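Local coordinates for FrpC operon protein (Neisseria meningitidis, PDB 5EDF), which is of uncertain cellular function but binds FrpC, with which it is putatively involved in adhesion, and is regulated by iron, at residues A129-H141 with H149-I163. Numbering follows the deposited sequence. Where two conformers were deposited one is given.
Sequences AYPEYEAYEDKRH and HEFYYIKKGENPAII
Strands 133-138 and 150-155 pair antiparallel, their N-to-C directions 162° apart, with reciprocal backbone hydrogen bonds at Glu-134/Ile-154, Tyr-136/Tyr-152 and Asp-138/Glu-150. They illustrate how a hairpin divides its work between two faces. On the face of Tyr-133, Ala-135 and Glu-137, the Tyr-133 ring presents one face to Lys-155, whose CB makes a CH-pi contact 3.8 Å from the ring centroid; CG of Lys-155 stands anti to the backbone N (chi1 175°), and the chain runs on so that CD meets Tyr-133 OH. Ala-135 CB rests against CD1 of Tyr-153 at 3.7 Å. Further along, His-149 NE2 donates at 2.6 Å to Glu-137 OE2, which accepts through its anti lone pair, the carboxylate nearly coplanar with the imidazole. Glu-137, with CG anti to the backbone N (chi1 -173°) and its chain extended beyond, also lies alongside Phe-151, whose CE2 lies over the rim of one face of the His-149 ring, so the carboxylate is held by bond and packing together. The other face is polar at one end: a water donates to Asp-138 OD2 and Glu-150 OE1 and accepts from Tyr-152 OH, linking two carboxylates 4.5 Å apart at OD2 and OE1. Their like charges are probably offset by Arg-140, which grips Asp-138 side-on, and by Arg-166, which pairs with Glu-150. Nearer the turn at Tyr-130 to Tyr-133, CD1 of Ile-154 meets CE2 of Tyr-136 at 4.0 Å, close to the azide pocket that includes Ile-162. Within the large antiparallel sheet, strand 124-126 flanks 133-138 and strand 161-167 flanks 150-155; helix 205-224 packs on Tyr-133 and Tyr-153, while helix 114-120 packs on Tyr-136, Tyr-152 and Ile-154 across the sheet.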
ATOM      1  N   ALA A 129      -5.639 -17.206  -9.989  1.00 16.68           N
ATOM      2  CA  ALA A 129      -6.635 -16.553 -10.806  1.00 16.57           C
ATOM      3  C   ALA A 129      -6.029 -15.649 -11.890  1.00 18.27           C
ATOM      4  O   ALA A 129      -6.740 -15.216 -12.784  1.00 19.62           O
ATOM      5  CB  ALA A 129      -7.582 -15.726  -9.926  1.00 17.98           C
ATOM      6  N   TYR A 130      -4.742 -15.333 -11.788  1.00 17.05           N
ATOM      7  CA  TYR A 130      -4.016 -14.441 -12.701  1.00 17.65           C
ATOM      8  C   TYR A 130      -2.766 -15.215 -13.112  1.00 18.60           C
ATOM      9  O   TYR A 130      -1.988 -15.609 -12.241  1.00 17.99           O
ATOM     10  CB  TYR A 130      -3.581 -13.150 -11.988  1.00 18.51           C
ATOM     11  CG  TYR A 130      -4.709 -12.350 -11.429  1.00 17.54           C
ATOM     12  CD1 TYR A 130      -5.253 -11.286 -12.146  1.00 21.05           C
ATOM     13  CD2 TYR A 130      -5.205 -12.606 -10.171  1.00 15.97           C
ATOM     14  CE1 TYR A 130      -6.274 -10.530 -11.601  1.00 21.33           C
ATOM     15  CE2 TYR A 130      -6.222 -11.922  -9.662  1.00 16.21           C
ATOM     16  CZ  TYR A 130      -6.771 -10.857 -10.361  1.00 19.33           C
ATOM     17  OH  TYR A 130      -7.801 -10.132  -9.813  1.00 23.79           O
ATOM     18  N   PRO A 131      -2.559 -15.508 -14.397  1.00 19.05           N
ATOM     19  CA  PRO A 131      -1.448 -16.398 -14.738  1.00 20.21           C
ATOM     20  C   PRO A 131      -0.058 -15.841 -14.402  1.00 18.04           C
ATOM     21  O   PRO A 131       0.835 -16.614 -14.095  1.00 20.56           O
ATOM     22  CB  PRO A 131      -1.623 -16.626 -16.244  1.00 21.49           C
ATOM     23  CG  PRO A 131      -2.454 -15.507 -16.715  1.00 18.45           C
ATOM     24  CD  PRO A 131      -3.344 -15.111 -15.589  1.00 18.29           C
ATOM     25  N   GLU A 132       0.078 -14.515 -14.432  1.00 19.21           N
ATOM     26  CA  GLU A 132       1.317 -13.834 -14.026  1.00 18.57           C
ATOM     27  C   GLU A 132       1.626 -13.839 -12.529  1.00 18.71           C
ATOM     28  O   GLU A 132       2.715 -13.446 -12.144  1.00 20.77           O
ATOM     29  CB  GLU A 132       1.312 -12.393 -14.562  1.00 20.68           C
ATOM     30  CG  GLU A 132       0.433 -11.341 -13.836  1.00 21.71           C
ATOM     31  CD  GLU A 132      -1.071 -11.354 -14.176  1.00 26.55           C
ATOM     32  OE1 GLU A 132      -1.565 -12.273 -14.866  1.00 22.95           O
ATOM     33  OE2 GLU A 132      -1.778 -10.424 -13.707  1.00 27.28           O
ATOM     34  N   TYR A 133       0.672 -14.253 -11.702  1.00 17.78           N
ATOM     35  CA  TYR A 133       0.942 -14.512 -10.318  1.00 15.39           C
ATOM     36  C   TYR A 133       1.014 -15.992 -10.063  1.00 17.09           C
ATOM     37  O   TYR A 133       0.151 -16.749 -10.518  1.00 17.33           O
ATOM     38  CB  TYR A 133      -0.152 -13.940  -9.405  1.00 15.69           C
ATOM     39  CG  TYR A 133      -0.070 -12.458  -9.139  1.00 14.21           C
ATOM     40  CD1 TYR A 133       0.512 -11.973  -7.979  1.00 16.39           C
ATOM     41  CD2 TYR A 133      -0.585 -11.531 -10.038  1.00 15.66           C
ATOM     42  CE1 TYR A 133       0.591 -10.635  -7.733  1.00 17.19           C
ATOM     43  CE2 TYR A 133      -0.499 -10.183  -9.795  1.00 16.11           C
ATOM     44  CZ  TYR A 133       0.095  -9.738  -8.633  1.00 15.95           C
ATOM     45  OH  TYR A 133       0.171  -8.365  -8.378  1.00 18.52           O
ATOM     46  N   GLU A 134       2.031 -16.412  -9.333  1.00 14.89           N
ATOM     47  CA  GLU A 134       2.088 -17.758  -8.770  0.50 13.68           C
ATOM     48  C   GLU A 134       1.452 -17.696  -7.400  1.00 13.86           C
ATOM     49  O   GLU A 134       1.737 -16.752  -6.626  1.00 16.47           O
ATOM     50  CB  GLU A 134       3.543 -18.239  -8.642  0.50 15.09           C
ATOM     51  CG  GLU A 134       4.157 -18.644  -9.991  0.50 20.17           C
ATOM     52  CD  GLU A 134       5.602 -19.107  -9.880  0.50 25.57           C
ATOM     53  OE1 GLU A 134       6.111 -19.215  -8.749  0.50 26.93           O
ATOM     54  OE2 GLU A 134       6.240 -19.358 -10.925  0.50 28.60           O
ATOM     55  N   ALA A 135       0.595 -18.635  -7.065  1.00 13.96           N
ATOM     56  CA  ALA A 135      -0.090 -18.710  -5.795  1.00 13.32           C
ATOM     57  C   ALA A 135       0.434 -19.856  -4.978  1.00 13.92           C
ATOM     58  O   ALA A 135       0.718 -20.944  -5.511  1.00 14.41           O
ATOM     59  CB  ALA A 135      -1.589 -18.845  -5.979  1.00 15.41           C
ATOM     60  N   TYR A 136       0.569 -19.615  -3.675  1.00 13.19           N
ATOM     61  CA  TYR A 136       1.058 -20.611  -2.718  1.00 14.14           C
ATOM     62  C   TYR A 136       0.240 -20.585  -1.449  1.00 14.61           C
ATOM     63  O   TYR A 136      -0.265 -19.517  -1.029  1.00 14.66           O
ATOM     64  CB  TYR A 136       2.517 -20.375  -2.332  1.00 14.19           C
ATOM     65  CG  TYR A 136       3.505 -20.379  -3.476  1.00 14.50           C
ATOM     66  CD1 TYR A 136       4.234 -21.518  -3.795  1.00 17.25           C
ATOM     67  CD2 TYR A 136       3.646 -19.271  -4.306  1.00 15.42           C
ATOM     68  CE1 TYR A 136       5.092 -21.542  -4.913  1.00 19.79           C
ATOM     69  CE2 TYR A 136       4.517 -19.286  -5.394  1.00 19.18           C
ATOM     70  CZ  TYR A 136       5.245 -20.416  -5.691  1.00 19.32           C
ATOM     71  OH  TYR A 136       6.106 -20.461  -6.777  1.00 24.60           O
ATOM     72  N   GLU A 137       0.141 -21.740  -0.808  1.00 14.46           N
ATOM     73  CA  GLU A 137      -0.633 -21.881   0.404  1.00 15.35           C
ATOM     74  C   GLU A 137       0.222 -22.633   1.405  1.00 13.98           C
ATOM     75  O   GLU A 137       0.736 -23.723   1.099  1.00 15.78           O
ATOM     76  CB  GLU A 137      -1.955 -22.615   0.153  1.00 18.67           C
ATOM     77  CG  GLU A 137      -2.867 -22.646   1.362  1.00 22.06           C
ATOM     78  CD  GLU A 137      -4.240 -23.251   1.039  1.00 29.55           C
ATOM     79  OE1 GLU A 137      -4.389 -23.852  -0.036  1.00 38.93           O
ATOM     80  OE2 GLU A 137      -5.150 -23.137   1.872  1.00 32.39           O
ATOM     81  N   ASP A 138       0.379 -22.048   2.589  1.00 14.97           N
ATOM     82  CA  ASP A 138       1.125 -22.668   3.662  1.00 14.46           C
ATOM     83  C   ASP A 138       0.088 -23.236   4.621  1.00 17.06           C
ATOM     84  O   ASP A 138      -0.651 -22.488   5.268  1.00 16.03           O
ATOM     85  CB  ASP A 138       2.005 -21.640   4.351  1.00 14.17           C
ATOM     86  CG  ASP A 138       2.921 -22.237   5.375  1.00 15.04           C
ATOM     87  OD1 ASP A 138       2.867 -23.457   5.675  1.00 15.64           O
ATOM     88  OD2 ASP A 138       3.768 -21.459   5.894  1.00 17.08           O
ATOM     89  N   LYS A 139       0.009 -24.554   4.679  1.00 17.17           N
ATOM     90  CA  LYS A 139      -0.850 -25.271   5.601  1.00 19.66           C
ATOM     91  C   LYS A 139      -0.015 -26.206   6.473  1.00 18.86           C
ATOM     92  O   LYS A 139      -0.516 -27.245   6.942  1.00 22.34           O
ATOM     93  CB  LYS A 139      -1.891 -26.093   4.816  1.00 25.96           C
ATOM     94  CG  LYS A 139      -3.027 -25.278   4.277  1.00 28.44           C
ATOM     95  CD  LYS A 139      -3.968 -26.119   3.395  1.00 33.38           C
ATOM     96  CE  LYS A 139      -4.919 -26.987   4.182  1.00 46.34           C
ATOM     97  NZ  LYS A 139      -5.870 -27.678   3.254  1.00 49.51           N
ATOM     98  N   ARG A 140       1.255 -25.865   6.696  1.00 17.42           N
ATOM     99  CA  ARG A 140       2.092 -26.724   7.512  1.00 17.73           C
ATOM    100  C   ARG A 140       1.553 -26.859   8.924  1.00 18.67           C
ATOM    101  O   ARG A 140       0.927 -25.956   9.477  1.00 20.37           O
ATOM    102  CB  ARG A 140       3.537 -26.261   7.526  1.00 16.04           C
ATOM    103  CG  ARG A 140       4.197 -26.378   6.195  1.00 16.07           C
ATOM    104  CD  ARG A 140       5.568 -25.728   6.228  1.00 17.49           C
ATOM    105  NE  ARG A 140       5.491 -24.281   6.420  1.00 15.39           N
ATOM    106  CZ  ARG A 140       6.532 -23.502   6.663  1.00 17.07           C
ATOM    107  NH1 ARG A 140       7.747 -23.995   6.783  1.00 16.83           N
ATOM    108  NH2 ARG A 140       6.328 -22.200   6.817  1.00 16.42           N
ATOM    109  N   HIS A 141       1.826 -28.013   9.517  1.00 21.40           N
ATOM    110  CA  HIS A 141       1.247 -28.388  10.793  1.00 24.69           C
ATOM    111  C   HIS A 141       2.050 -27.879  11.982  1.00 27.80           C
ATOM    112  O   HIS A 141       3.271 -28.085  12.077  1.00 27.71           O
ATOM    113  CB  HIS A 141       1.094 -29.919  10.853  1.00 30.25           C
ATOM    114  CG  HIS A 141      -0.013 -30.434   9.988  1.00 37.16           C
ATOM    115  ND1 HIS A 141      -1.245 -30.790  10.494  1.00 47.95           N
ATOM    116  CD2 HIS A 141      -0.084 -30.620   8.649  1.00 43.29           C
ATOM    117  CE1 HIS A 141      -2.026 -31.187   9.504  1.00 50.80           C
ATOM    118  NE2 HIS A 141      -1.347 -31.090   8.374  1.00 45.75           N
ATOM    119  N   HIS A 149      -2.097 -20.531   8.824  1.00 18.31           N
ATOM    120  CA  HIS A 149      -2.556 -20.565   7.459  1.00 18.48           C
ATOM    121  C   HIS A 149      -2.104 -19.281   6.764  1.00 16.53           C
ATOM    122  O   HIS A 149      -2.529 -18.208   7.164  1.00 18.74           O
ATOM    123  CB  HIS A 149      -4.089 -20.637   7.426  1.00 21.32           C
ATOM    124  CG  HIS A 149      -4.643 -21.130   6.130  1.00 19.69           C
ATOM    125  ND1 HIS A 149      -5.994 -21.120   5.853  1.00 30.35           N
ATOM    126  CD2 HIS A 149      -4.043 -21.688   5.054  1.00 22.95           C
ATOM    127  CE1 HIS A 149      -6.198 -21.642   4.657  1.00 33.35           C
ATOM    128  NE2 HIS A 149      -5.031 -21.991   4.147  1.00 28.52           N
ATOM    129  N   GLU A 150      -1.284 -19.413   5.741  1.00 15.65           N
ATOM    130  CA  GLU A 150      -0.727 -18.244   5.053  1.00 13.89           C
ATOM    131  C   GLU A 150      -0.771 -18.491   3.565  1.00 13.73           C
ATOM    132  O   GLU A 150      -0.714 -19.647   3.102  1.00 16.84           O
ATOM    133  CB  GLU A 150       0.683 -17.942   5.538  1.00 15.40           C
ATOM    134  CG  GLU A 150       0.788 -18.175   7.049  1.00 21.59           C
ATOM    135  CD  GLU A 150       1.859 -17.389   7.754  1.00 22.60           C
ATOM    136  OE1 GLU A 150       2.934 -17.183   7.159  1.00 23.29           O
ATOM    137  OE2 GLU A 150       1.612 -17.008   8.926  1.00 23.46           O
ATOM    138  N   PHE A 151      -0.957 -17.429   2.815  1.00 13.85           N
ATOM    139  CA  PHE A 151      -0.999 -17.432   1.363  1.00 13.18           C
ATOM    140  C   PHE A 151       0.029 -16.462   0.809  1.00 13.89           C
ATOM    141  O   PHE A 151       0.274 -15.389   1.407  1.00 13.90           O
ATOM    142  CB  PHE A 151      -2.365 -16.942   0.874  1.00 14.03           C
ATOM    143  CG  PHE A 151      -3.499 -17.799   1.270  1.00 17.62           C
ATOM    144  CD1 PHE A 151      -3.882 -18.846   0.450  1.00 21.92           C
ATOM    145  CD2 PHE A 151      -4.171 -17.596   2.447  1.00 19.48           C
ATOM    146  CE1 PHE A 151      -4.941 -19.677   0.784  1.00 26.66           C
ATOM    147  CE2 PHE A 151      -5.245 -18.431   2.812  1.00 24.36           C
ATOM    148  CZ  PHE A 151      -5.633 -19.471   1.962  1.00 24.55           C
ATOM    149  N   TYR A 152       0.620 -16.787  -0.327  1.00 12.02           N
ATOM    150  CA  TYR A 152       1.520 -15.939  -1.060  1.00 11.67           C
ATOM    151  C   TYR A 152       1.053 -15.833  -2.473  1.00 14.22           C
ATOM    152  O   TYR A 152       0.677 -16.853  -3.059  1.00 14.43           O
ATOM    153  CB  TYR A 152       2.952 -16.501  -1.062  1.00 12.86           C
ATOM    154  CG  TYR A 152       3.585 -16.653   0.294  1.00 11.78           C
ATOM    155  CD1 TYR A 152       4.433 -15.689   0.817  1.00 12.96           C
ATOM    156  CD2 TYR A 152       3.319 -17.776   1.083  1.00 12.99           C
ATOM    157  CE1 TYR A 152       5.008 -15.851   2.069  1.00 14.41           C
ATOM    158  CE2 TYR A 152       3.889 -17.933   2.340  1.00 13.84           C
ATOM    159  CZ  TYR A 152       4.738 -16.975   2.832  1.00 13.23           C
ATOM    160  OH  TYR A 152       5.331 -17.141   4.042  1.00 14.83           O
ATOM    161  N   TYR A 153       1.102 -14.645  -3.039  1.00 12.26           N
ATOM    162  CA  TYR A 153       0.880 -14.381  -4.440  1.00 13.00           C
ATOM    163  C   TYR A 153       2.084 -13.624  -4.964  1.00 12.65           C
ATOM    164  O   TYR A 153       2.347 -12.502  -4.526  1.00 13.24           O
ATOM    165  CB  TYR A 153      -0.428 -13.648  -4.662  1.00 13.12           C
ATOM    166  CG  TYR A 153      -1.602 -14.329  -3.975  1.00 12.76           C
ATOM    167  CD1 TYR A 153      -2.170 -15.461  -4.508  1.00 12.84           C
ATOM    168  CD2 TYR A 153      -2.129 -13.843  -2.796  1.00 15.75           C
ATOM    169  CE1 TYR A 153      -3.231 -16.118  -3.860  1.00 15.42           C
ATOM    170  CE2 TYR A 153      -3.174 -14.472  -2.160  1.00 17.73           C
ATOM    171  CZ  TYR A 153      -3.730 -15.608  -2.704  1.00 16.69           C
ATOM    172  OH  TYR A 153      -4.802 -16.221  -2.080  1.00 18.04           O
ATOM    173  N   ILE A 154       2.805 -14.191  -5.915  1.00 13.47           N
ATOM    174  CA  ILE A 154       4.077 -13.672  -6.385  1.00 13.30           C
ATOM    175  C   ILE A 154       3.998 -13.360  -7.869  1.00 14.89           C
ATOM    176  O   ILE A 154       3.701 -14.231  -8.673  1.00 16.77           O
ATOM    177  CB  ILE A 154       5.230 -14.675  -6.127  1.00 14.54           C
ATOM    178  CG1 ILE A 154       5.319 -14.976  -4.642  1.00 15.58           C
ATOM    179  CG2 ILE A 154       6.539 -14.139  -6.678  1.00 16.13           C
ATOM    180  CD1 ILE A 154       6.396 -15.946  -4.249  1.00 16.83           C
ATOM    181  N   LYS A 155       4.312 -12.126  -8.238  1.00 14.95           N
ATOM    182  CA  LYS A 155       4.387 -11.653  -9.621  1.00 19.43           C
ATOM    183  C   LYS A 155       5.851 -11.419  -9.972  1.00 15.77           C
ATOM    184  O   LYS A 155       6.561 -10.866  -9.176  1.00 16.87           O
ATOM    185  CB  LYS A 155       3.599 -10.315  -9.684  1.00 25.66           C
ATOM    186  CG  LYS A 155       3.576  -9.501 -10.986  1.00 30.55           C
ATOM    187  CD  LYS A 155       2.836  -8.172 -10.702  1.00 30.25           C
ATOM    188  CE  LYS A 155       2.492  -7.390 -11.926  1.00 37.95           C
ATOM    189  NZ  LYS A 155       3.505  -6.381 -12.113  1.00 25.27           N
ATOM    190  N   LYS A 156       6.320 -11.780 -11.174  1.00 21.34           N
ATOM    191  CA  LYS A 156       7.700 -11.419 -11.615  1.00 25.38           C
ATOM    192  C   LYS A 156       7.646 -10.290 -12.662  1.00 24.61           C
ATOM    193  O   LYS A 156       7.027  -9.285 -12.386  1.00 24.11           O
ATOM    194  CB  LYS A 156       8.469 -12.645 -12.105  1.00 30.36           C
ATOM    195  CG  LYS A 156       8.744 -13.642 -11.007  1.00 29.96           C
ATOM    196  CD  LYS A 156       9.231 -14.943 -11.616  1.00 38.27           C
ATOM    197  CE  LYS A 156       9.640 -15.957 -10.579  1.00 40.76           C
ATOM    198  NZ  LYS A 156      10.450 -17.055 -11.183  1.00 46.46           N
ATOM    199  N   GLY A 157       8.277 -10.408 -13.833  1.00 29.40           N
ATOM    200  CA  GLY A 157       8.212  -9.335 -14.834  1.00 29.34           C
ATOM    201  C   GLY A 157       8.960  -8.074 -14.453  1.00 27.33           C
ATOM    202  O   GLY A 157       9.807  -8.083 -13.560  1.00 32.47           O
ATOM    203  N   GLU A 158       8.590  -6.976 -15.096  1.00 27.53           N
ATOM    204  CA  GLU A 158       9.317  -5.714 -14.963  1.00 33.08           C
ATOM    205  C   GLU A 158       9.128  -5.104 -13.572  1.00 32.52           C
ATOM    206  O   GLU A 158      10.020  -4.408 -13.059  1.00 31.08           O
ATOM    207  CB  GLU A 158       8.835  -4.717 -16.023  1.00 35.88           C
ATOM    208  CG  GLU A 158       9.965  -3.908 -16.668  1.00 54.90           C
ATOM    209  CD  GLU A 158      11.020  -4.791 -17.338  1.00 65.91           C
ATOM    210  OE1 GLU A 158      10.642  -5.727 -18.080  1.00 74.54           O
ATOM    211  OE2 GLU A 158      12.229  -4.549 -17.124  1.00 69.94           O
ATOM    212  N   ASN A 159       7.970  -5.419 -12.980  1.00 20.91           N
ATOM    213  CA  ASN A 159       7.491  -4.836 -11.766  1.00 16.57           C
ATOM    214  C   ASN A 159       7.021  -5.938 -10.777  1.00 14.77           C
ATOM    215  O   ASN A 159       5.821  -6.097 -10.520  1.00 15.10           O
ATOM    216  CB  ASN A 159       6.366  -3.837 -12.087  1.00 17.85           C
ATOM    217  CG  ASN A 159       6.871  -2.570 -12.746  1.00 22.98           C
ATOM    218  OD1 ASN A 159       8.027  -2.205 -12.614  1.00 23.90           O
ATOM    219  ND2 ASN A 159       5.982  -1.880 -13.436  1.00 26.85           N
ATOM    220  N   PRO A 160       7.978  -6.673 -10.186  1.00 15.82           N
ATOM    221  CA  PRO A 160       7.602  -7.809  -9.385  1.00 14.22           C
ATOM    222  C   PRO A 160       6.898  -7.407  -8.069  1.00 13.48           C
ATOM    223  O   PRO A 160       6.980  -6.262  -7.609  1.00 14.28           O
ATOM    224  CB  PRO A 160       8.933  -8.482  -9.073  1.00 17.59           C
ATOM    225  CG  PRO A 160       9.897  -7.434  -9.152  1.00 20.31           C
ATOM    226  CD  PRO A 160       9.435  -6.580 -10.320  1.00 19.74           C
ATOM    227  N   ALA A 161       6.217  -8.355  -7.448  1.00 12.99           N
ATOM    228  CA  ALA A 161       5.503  -8.101  -6.214  1.00 12.22           C
ATOM    229  C   ALA A 161       5.353  -9.394  -5.458  1.00 11.28           C
ATOM    230  O   ALA A 161       5.219 -10.475  -6.071  1.00 13.37           O
ATOM    231  CB  ALA A 161       4.114  -7.519  -6.496  1.00 12.95           C
ATOM    232  N   ILE A 162       5.327  -9.318  -4.132  1.00 11.17           N
ATOM    233  CA  ILE A 162       4.978 -10.441  -3.295  0.50 11.27           C
ATOM    234  C   ILE A 162       3.917  -9.990  -2.296  1.00 11.00           C
ATOM    235  O   ILE A 162       4.136  -9.038  -1.514  1.00 10.17           O
ATOM    236  CB  ILE A 162       6.201 -11.111  -2.609  0.50 12.98           C
ATOM    237  CG1 ILE A 162       5.739 -12.196  -1.628  0.50 15.41           C
ATOM    238  CG2 ILE A 162       7.057 -10.079  -1.918  0.50 10.02           C
ATOM    239  CD1 ILE A 162       6.784 -13.273  -1.316  0.50 16.08           C
ATOM    240  N   ILE A 163       2.746 -10.642  -2.343  1.00 10.80           N
ATOM    241  CA  ILE A 163       1.614 -10.357  -1.495  1.00 10.11           C
ATOM    242  C   ILE A 163       1.496 -11.545  -0.537  1.00 10.98           C
ATOM    243  O   ILE A 163       1.439 -12.697  -0.957  1.00 11.72           O
ATOM    244  CB  ILE A 163       0.322 -10.250  -2.310  1.00 11.52           C
ATOM    245  CG1 ILE A 163       0.414  -9.168  -3.379  1.00 11.92           C
ATOM    246  CG2 ILE A 163      -0.881 -10.029  -1.332  1.00 12.27           C
ATOM    247  CD1 ILE A 163      -0.819  -9.107  -4.353  1.00 13.36           C
TER
HETATM  248  O   HOH W   1       4.994 -12.823 -13.471  1.00 27.40           O
HETATM  249  O   HOH W   2       8.298 -18.194 -12.427  1.00 42.86           O
HETATM  250  O   HOH W   3       4.346 -18.891   5.707  1.00 17.74           O